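Local coordinates for protein methylaspartate ammonia-lyase (Citrobacter amalonaticus, PDB 1KKO) that catalyses the reversible, magnesium-dependent elimination of ammonia from L-threo-3-methylaspartate to give mesaconate, at residues D140-A143 and G147-K150; D156-P161 and A344-N349; H339-A344 and V372-A377. All coordinates share one frame; numbering follows the deposited sequence.

Contact 1: residues D140-A143 and G147-K150; sequences DATA and GRLK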
loop_
_atom_site.group_PDB
_atom_site.type_symbol
_atom_site.label_atom_id
_atom_site.label_comp_id
_atom_site.label_asym_id
_atom_site.label_seq_id
_atom_site.Cartn_x
_atom_site.Cartn_y
_atom_site.Cartn_z
ATOM N N ASP A 140 -13.167 13.151 9.510
ATOM C CA ASP A 140 -12.422 12.512 10.574
ATOM C C ASP A 140 -12.470 13.381 11.837
ATOM O O ASP A 140 -12.539 12.840 12.947
ATOM C CB ASP A 140 -10.973 12.283 10.122
ATOM C CG ASP A 140 -10.262 11.198 10.894
ATOM O OD1 ASP A 140 -10.890 10.158 11.231
ATOM O OD2 ASP A 140 -9.037 11.325 11.117
ATOM N N ALA A 141 -12.427 14.706 11.677
ATOM C CA ALA A 141 -12.502 15.620 12.827
ATOM C C ALA A 141 -13.838 15.499 13.570
ATOM O O ALA A 141 -13.869 15.386 14.783
ATOM C CB ALA A 141 -12.264 17.032 12.404
ATOM N N THR A 142 -14.935 15.490 12.827
ATOM C CA THR A 142 -16.247 15.351 13.440
ATOM C C THR A 142 -16.338 14.029 14.179
ATOM O O THR A 142 -16.856 13.954 15.302
ATOM C CB THR A 142 -17.320 15.483 12.363
ATOM O OG1 THR A 142 -17.258 16.799 11.808
ATOM C CG2 THR A 142 -18.729 15.337 12.951
ATOM N N ALA A 143 -15.792 12.977 13.580
ATOM C CA ALA A 143 -15.747 11.676 14.220
ATOM C C ALA A 143 -14.964 11.705 15.541
ATOM O O ALA A 143 -15.475 11.324 16.598
ATOM C CB ALA A 143 -15.141 10.656 13.275
ATOM N N GLY A 147 -16.575 10.842 19.493
ATOM C CA GLY A 147 -16.551 9.428 19.811
ATOM C C GLY A 147 -17.281 8.554 18.811
ATOM O O GLY A 147 -17.779 7.478 19.160
ATOM N N ARG A 148 -17.352 9.012 17.566
ATOM C CA ARG A 148 -17.986 8.234 16.519
ATOM C C ARG A 148 -16.972 7.808 15.484
ATOM O O ARG A 148 -15.928 8.416 15.363
ATOM C CB ARG A 148 -19.053 9.062 15.806
ATOM C CG ARG A 148 -20.319 9.288 16.619
ATOM C CD ARG A 148 -21.352 10.126 15.886
ATOM N NE ARG A 148 -20.916 11.505 15.756
ATOM C CZ ARG A 148 -21.547 12.443 15.055
ATOM N NH1 ARG A 148 -22.659 12.139 14.403
ATOM N NH2 ARG A 148 -21.092 13.678 15.014
ATOM N N LEU A 149 -17.302 6.761 14.748
ATOM C CA LEU A 149 -16.507 6.396 13.588
ATOM C C LEU A 149 -16.929 7.297 12.437
ATOM O O LEU A 149 -18.047 7.807 12.415
ATOM C CB LEU A 149 -16.771 4.956 13.192
ATOM C CG LEU A 149 -16.647 3.942 14.324
ATOM C CD1 LEU A 149 -16.811 2.542 13.790
ATOM C CD2 LEU A 149 -15.328 4.093 15.057
ATOM N N LYS A 150 -16.059 7.480 11.456
ATOM C CA LYS A 150 -16.421 8.280 10.297
ATOM C C LYS A 150 -17.707 7.758 9.647
ATOM O O LYS A 150 -18.565 8.545 9.260
ATOM C CB LYS A 150 -15.277 8.316 9.297
ATOM C CG LYS A 150 -14.113 9.207 9.748
ATOM C CD LYS A 150 -12.990 9.254 8.707
ATOM C CE LYS A 150 -12.185 7.962 8.628
ATOM N NZ LYS A 150 -11.486 7.654 9.899
HETATM O O HOH W 1 -19.018 15.568 16.197
#
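Lys150 carries its side chain across that of Asp140 and ends in a salt bridge with it. CB rests against the ring of His373 on helix 365-378. CG then packs on the methyl CB of Ala143, 3.9 Å away; alanine is small enough to let the aliphatic chain lie close to the helix. CD lies 3.9 Å from CB of Asp140, and CE passes at 3.6 Å from Asp140 OD1. Bends at chi3 (-73°) and chi4 (-62°) curl the tip round, so that NZ reaches the same OD1 at 2.9 Å. The ammonium comes from above the carboxylate plane, 46° out of it, while the other oxygen, OD2, accepts from Val66 N on strand 64-69. Bonds to both oxygens probably limit rotation of the carboxylate.

The backbone between these side chains is a helix-loop-helix corner. Helix 128-146 stops at Gly147, whose positive phi a glycine adopts without strain, and Leu149 is the N-cap of helix 150-157. Arg148 N turns back to donate to Ala143 O at 3.1 Å, closing the last turn.

Farther out, Arg148 and Thr142 run side by side, with NH2 3.5 Å from the methyl CG2. A water at the guanidinium edge, in its plane, accepts from NH2 at 3.0 Å and also lies within hydrogen-bonding distance of Thr142 O. The long arginine also makes a salt bridge through NH1 to Asp156, whereas the hydroxyl of Thr142 is bound to Val106 O, leaving its methyl to face the arginine.

Contact 2: residues D156-P161 and A344-N349; sequences DEWQLP and AVLYCN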
loop_
_atom_site.group_PDB
_atom_site.type_symbol
_atom_site.label_atom_id
_atom_site.label_comp_id
_atom_site.label_asym_id
_atom_site.label_seq_id
_atom_site.Cartn_x
_atom_site.Cartn_y
_atom_site.Cartn_z
ATOM N N ASP A 156 -25.360 9.398 10.514
ATOM C CA ASP A 156 -26.115 10.363 11.308
ATOM C C ASP A 156 -26.536 11.580 10.487
ATOM O O ASP A 156 -27.705 11.977 10.525
ATOM C CB ASP A 156 -25.296 10.833 12.508
ATOM C CG ASP A 156 -25.192 9.795 13.601
ATOM O OD1 ASP A 156 -25.962 8.809 13.608
ATOM O OD2 ASP A 156 -24.350 9.906 14.517
ATOM N N GLU A 157 -25.616 12.186 9.744
ATOM C CA GLU A 157 -25.918 13.421 9.028
ATOM C C GLU A 157 -26.760 13.224 7.774
ATOM O O GLU A 157 -27.425 14.155 7.335
ATOM C CB GLU A 157 -24.634 14.199 8.730
ATOM C CG GLU A 157 -23.937 14.617 10.014
ATOM C CD GLU A 157 -22.937 15.748 9.862
ATOM O OE1 GLU A 157 -22.972 16.463 8.845
ATOM O OE2 GLU A 157 -22.108 15.928 10.779
ATOM N N TRP A 158 -26.740 12.030 7.206
ATOM C CA TRP A 158 -27.571 11.720 6.045
ATOM C C TRP A 158 -28.769 10.884 6.466
ATOM O O TRP A 158 -29.561 10.470 5.624
ATOM C CB TRP A 158 -26.779 10.955 4.986
ATOM C CG TRP A 158 -26.061 11.813 4.026
ATOM C CD1 TRP A 158 -26.470 12.147 2.773
ATOM C CD2 TRP A 158 -24.792 12.448 4.220
ATOM N NE1 TRP A 158 -25.528 12.941 2.165
ATOM C CE2 TRP A 158 -24.488 13.142 3.034
ATOM C CE3 TRP A 158 -23.868 12.484 5.269
ATOM C CZ2 TRP A 158 -23.316 13.871 2.876
ATOM C CZ3 TRP A 158 -22.702 13.212 5.109
ATOM C CH2 TRP A 158 -22.435 13.888 3.925
ATOM N N GLN A 159 -28.894 10.632 7.763
ATOM C CA GLN A 159 -30.023 9.862 8.277
ATOM C C GLN A 159 -30.121 8.518 7.555
ATOM O O GLN A 159 -31.135 8.215 6.907
ATOM C CB GLN A 159 -31.327 10.666 8.138
ATOM C CG GLN A 159 -31.350 11.921 8.993
ATOM C CD GLN A 159 -32.604 12.767 8.825
ATOM O OE1 GLN A 159 -32.722 13.821 9.443
ATOM N NE2 GLN A 159 -33.540 12.308 7.999
ATOM N N LEU A 160 -29.044 7.729 7.652
ATOM C CA LEU A 160 -28.940 6.419 7.024
ATOM C C LEU A 160 -28.893 5.345 8.103
ATOM O O LEU A 160 -28.400 5.594 9.194
ATOM C CB LEU A 160 -27.671 6.332 6.167
ATOM C CG LEU A 160 -27.419 7.512 5.233
ATOM C CD1 LEU A 160 -26.104 7.303 4.480
ATOM C CD2 LEU A 160 -28.529 7.693 4.240
ATOM N N PRO A 161 -29.379 4.146 7.808
ATOM C CA PRO A 161 -29.519 3.122 8.844
ATOM C C PRO A 161 -28.222 2.550 9.374
ATOM O O PRO A 161 -28.237 2.103 10.516
ATOM C CB PRO A 161 -30.302 2.027 8.125
ATOM C CG PRO A 161 -29.854 2.175 6.742
ATOM C CD PRO A 161 -29.863 3.654 6.505
ATOM N N ALA A 344 -23.886 11.243 -4.355
ATOM C CA ALA A 344 -23.892 10.551 -5.636
ATOM C C ALA A 344 -24.330 9.091 -5.495
ATOM O O ALA A 344 -25.143 8.601 -6.277
ATOM C CB ALA A 344 -22.533 10.621 -6.278
ATOM N N VAL A 345 -23.790 8.390 -4.502
ATOM C CA VAL A 345 -24.148 6.997 -4.308
ATOM C C VAL A 345 -25.646 6.886 -3.987
ATOM O O VAL A 345 -26.350 6.032 -4.537
ATOM C CB VAL A 345 -23.306 6.355 -3.185
ATOM C CG1 VAL A 345 -23.850 5.002 -2.840
ATOM C CG2 VAL A 345 -21.843 6.248 -3.591
ATOM N N LEU A 346 -26.127 7.724 -3.085
ATOM C CA LEU A 346 -27.549 7.713 -2.723
ATOM C C LEU A 346 -28.423 8.047 -3.929
ATOM O O LEU A 346 -29.497 7.461 -4.086
ATOM C CB LEU A 346 -27.831 8.697 -1.585
ATOM C CG LEU A 346 -27.135 8.414 -0.247
ATOM C CD1 LEU A 346 -27.625 9.322 0.848
ATOM C CD2 LEU A 346 -27.247 6.976 0.192
ATOM N N TYR A 347 -27.989 8.966 -4.785
ATOM C CA TYR A 347 -28.774 9.334 -5.960
ATOM C C TYR A 347 -28.866 8.140 -6.895
ATOM O O TYR A 347 -29.944 7.812 -7.413
ATOM C CB TYR A 347 -28.159 10.545 -6.683
ATOM C CG TYR A 347 -29.091 11.117 -7.716
ATOM C CD1 TYR A 347 -29.982 12.113 -7.379
ATOM C CD2 TYR A 347 -29.089 10.654 -9.012
ATOM C CE1 TYR A 347 -30.853 12.642 -8.309
ATOM C CE2 TYR A 347 -29.970 11.148 -9.942
ATOM C CZ TYR A 347 -30.844 12.150 -9.589
ATOM O OH TYR A 347 -31.713 12.661 -10.529
ATOM N N CYS A 348 -27.740 7.473 -7.121
ATOM C CA CYS A 348 -27.728 6.282 -7.962
ATOM C C CYS A 348 -28.662 5.232 -7.394
ATOM O O CYS A 348 -29.507 4.682 -8.111
ATOM C CB CYS A 348 -26.321 5.694 -8.059
ATOM S SG CYS A 348 -25.177 6.669 -9.061
ATOM N N ASN A 349 -28.509 4.943 -6.106
ATOM C CA ASN A 349 -29.313 3.903 -5.470
ATOM C C ASN A 349 -30.811 4.186 -5.566
ATOM O O ASN A 349 -31.596 3.282 -5.814
ATOM C CB ASN A 349 -28.903 3.702 -4.004
ATOM C CG ASN A 349 -27.524 3.075 -3.854
ATOM O OD1 ASN A 349 -26.924 2.674 -4.830
ATOM N ND2 ASN A 349 -27.042 2.973 -2.617
#
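Trp158 uses two adjacent atoms of its five-membered ring in different ways: NE1 donates a hydrogen bond to OD1 of Asp343, and CD1 packs on the methyl CD1 of Leu346 at 3.6 Å. Asp343 lies on the same helix as Leu346, 339-351, so the polar bond and the apolar touch join the indole to one helix face. The bond probably fixes the ring's rotation and satisfies the indole N-H. The side chains of Trp158 and Leu346 cross at a slant.

Within 344-349, Leu346 makes all of the contact. Its outer torsion is extended (chi2 -172°), which thrusts CD1 away from the helix into the notch between Trp158 and Leu160. There the same methyl meets CD2 of Leu160 at 3.9 Å, the two leucines reaching toward each other tip to tip. Leucine suits the place because its methyls stand far enough from the backbone to bridge the space between helix and loop.

The loop that brings the tryptophan and leucine together begins with a Schellman motif at the end of helix 150-157. Gln159 takes positive phi (54°), with two bonds running back into the last helical turn; the chain then runs out extended through Leu160. The disulfide between Cys155 and Cys162 brackets this turn and ties its two ends.

Across from it, helix 339-351 is part of the TIM barrel of the enolase superfamily. Its inward residues Ala344, Val345 and Cys348 pack against strands 327-330 and 354-357, Tyr347 packs against helix 313-321, and Leu346 meets the loop that follows helix 150-157.

Contact 3: residues H339-A344 and V372-A377; sequences HNIVDA and VHVALA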
loop_
_atom_site.group_PDB
_atom_site.type_symbol
_atom_site.label_atom_id
_atom_site.label_comp_id
_atom_site.label_asym_id
_atom_site.label_seq_id
_atom_site.Cartn_x
_atom_site.Cartn_y
_atom_site.Cartn_z
ATOM N N HIS A 339 -18.547 14.498 0.748
ATOM C CA HIS A 339 -19.998 14.526 0.918
ATOM C C HIS A 339 -20.667 14.325 -0.446
ATOM O O HIS A 339 -21.761 13.767 -0.529
ATOM C CB HIS A 339 -20.471 15.819 1.552
ATOM C CG HIS A 339 -20.123 17.044 0.782
ATOM N ND1 HIS A 339 -18.832 17.368 0.426
ATOM C CD2 HIS A 339 -20.906 18.047 0.316
ATOM C CE1 HIS A 339 -18.834 18.514 -0.229
ATOM N NE2 HIS A 339 -20.081 18.946 -0.313
ATOM N N ASN A 340 -20.010 14.754 -1.519
ATOM C CA ASN A 340 -20.531 14.569 -2.868
ATOM C C ASN A 340 -20.560 13.089 -3.236
ATOM O O ASN A 340 -21.397 12.660 -4.026
ATOM C CB ASN A 340 -19.720 15.347 -3.902
ATOM C CG ASN A 340 -19.804 16.842 -3.722
ATOM O OD1 ASN A 340 -18.786 17.554 -3.766
ATOM N ND2 ASN A 340 -21.001 17.334 -3.521
ATOM N N ILE A 341 -19.624 12.294 -2.715
ATOM C CA ILE A 341 -19.663 10.858 -2.969
ATOM C C ILE A 341 -20.920 10.264 -2.342
ATOM O O ILE A 341 -21.602 9.439 -2.962
ATOM C CB ILE A 341 -18.449 10.116 -2.379
ATOM C CG1 ILE A 341 -17.127 10.652 -2.900
ATOM C CG2 ILE A 341 -18.559 8.623 -2.670
ATOM C CD1 ILE A 341 -15.954 10.189 -2.042
ATOM N N VAL A 342 -21.192 10.634 -1.096
ATOM C CA VAL A 342 -22.364 10.115 -0.409
ATOM C C VAL A 342 -23.612 10.478 -1.214
ATOM O O VAL A 342 -24.447 9.626 -1.493
ATOM C CB VAL A 342 -22.494 10.662 1.029
ATOM C CG1 VAL A 342 -23.692 10.044 1.715
ATOM C CG2 VAL A 342 -21.222 10.394 1.853
ATOM N N ASP A 343 -23.733 11.737 -1.596
ATOM C CA ASP A 343 -24.917 12.156 -2.344
ATOM C C ASP A 343 -25.012 11.435 -3.679
ATOM O O ASP A 343 -26.099 11.058 -4.105
ATOM C CB ASP A 343 -24.896 13.665 -2.558
ATOM C CG ASP A 343 -25.204 14.437 -1.299
ATOM O OD1 ASP A 343 -25.903 13.908 -0.408
ATOM O OD2 ASP A 343 -24.791 15.596 -1.145
ATOM N N ALA A 344 -23.886 11.243 -4.355
ATOM C CA ALA A 344 -23.892 10.551 -5.636
ATOM C C ALA A 344 -24.330 9.091 -5.495
ATOM O O ALA A 344 -25.143 8.601 -6.277
ATOM C CB ALA A 344 -22.533 10.621 -6.278
ATOM N N VAL A 372 -13.556 3.930 2.624
ATOM C CA VAL A 372 -14.222 2.758 3.163
ATOM C C VAL A 372 -15.404 3.154 4.050
ATOM O O VAL A 372 -16.477 2.541 4.005
ATOM C CB VAL A 372 -13.239 1.865 3.951
ATOM C CG1 VAL A 372 -13.975 0.781 4.728
ATOM C CG2 VAL A 372 -12.245 1.235 2.998
ATOM N N HIS A 373 -15.218 4.195 4.854
ATOM C CA HIS A 373 -16.288 4.654 5.732
ATOM C C HIS A 373 -17.440 5.259 4.956
ATOM O O HIS A 373 -18.601 5.034 5.287
ATOM C CB HIS A 373 -15.745 5.622 6.764
ATOM C CG HIS A 373 -14.880 4.952 7.781
ATOM N ND1 HIS A 373 -15.309 4.679 9.064
ATOM C CD2 HIS A 373 -13.629 4.444 7.677
ATOM C CE1 HIS A 373 -14.347 4.037 9.705
ATOM N NE2 HIS A 373 -13.315 3.894 8.891
ATOM N N VAL A 374 -17.126 6.021 3.923
ATOM C CA VAL A 374 -18.153 6.556 3.061
ATOM C C VAL A 374 -18.976 5.427 2.461
ATOM O O VAL A 374 -20.202 5.496 2.462
ATOM C CB VAL A 374 -17.519 7.417 1.987
ATOM C CG1 VAL A 374 -18.516 7.758 0.891
ATOM C CG2 VAL A 374 -16.930 8.686 2.624
ATOM N N ALA A 375 -18.322 4.366 1.998
ATOM C CA ALA A 375 -19.008 3.256 1.355
ATOM C C ALA A 375 -19.857 2.467 2.328
ATOM O O ALA A 375 -20.982 2.069 2.019
ATOM C CB ALA A 375 -18.006 2.347 0.671
ATOM N N LEU A 376 -19.339 2.208 3.516
ATOM C CA LEU A 376 -20.083 1.424 4.486
ATOM C C LEU A 376 -21.379 2.112 4.859
ATOM O O LEU A 376 -22.369 1.442 5.161
ATOM C CB LEU A 376 -19.247 1.162 5.729
ATOM C CG LEU A 376 -18.190 0.073 5.576
ATOM C CD1 LEU A 376 -17.320 0.024 6.814
ATOM C CD2 LEU A 376 -18.845 -1.288 5.319
ATOM N N ALA A 377 -21.373 3.437 4.830
ATOM C CA ALA A 377 -22.568 4.215 5.126
ATOM C C ALA A 377 -23.517 4.307 3.932
ATOM O O ALA A 377 -24.708 4.057 4.064
ATOM C CB ALA A 377 -22.193 5.604 5.577
#
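Val374 presents one methyl, CG1, to two consecutive residues of the facing helix, Ile341 and Val342. All the contact across these segments is apolar. CG1 lies 3.7 Å from CG2 of Ile341, and the two side chains cross at about a right angle. The second touch, to CG2 of Val342 at 3.9 Å, is more oblique. Val374 has CG1 turned opposite its own amide nitrogen (chi1 168°), which sends this methyl across the interface between the two partners. Beta-branched residues fit here because their methyls sit close to the main chain and so suit helices this near each other: the CA atoms of Val342 and Val374 are only 6.5 Å apart.

Ordinary helical hydrogen bonds run along the backbones that carry these methyls. Asp343 N donates to His339 O at 3.0 Å, and Leu376 N to Val372 O at 2.9 Å.

The polar interactions lie around the apolar patch and point to other parts of the chain. His373 bonds through ND1 to Thr151 N and through NE2 to Glu401, using both ring nitrogens.

Helices 339-351 and 365-378 are successive in the barrel, linked through strand 354-357, and they meet on its outer layer. Ile341 also touches Thr332, in the loop after strand 327-330, and its side chain is about 9 Å from that of Lys331, the catalytic proton acceptor. His339 and Val342 touch Trp158. Helix 150-157 covers Val342 and Ala377 through Val154, while helix 392-410 packs on Val372, His373 and Leu376.

From the N terminus, contact 1 closes first, a tight corner where helix 128-146 passes into helix 150-157. The second of these helices leads directly into contact 2, whose 183-residue separation spans much of the barrel before returning to helix 339-351. Contact 3 opens on that helix before contact 2 has closed, so the two cross and share Ala344; its own loop, through strand 354-357, ends on helix 365-378. Contact 1 comes before the other two in series, yet Arg148 meets Asp156 of contact 2, and Lys150 meets His373 of contact 3. Contact 1 shapes a corner, contact 2 ties the loop after helix 150-157 to the barrel, and contact 3 joins two outer barrel helices.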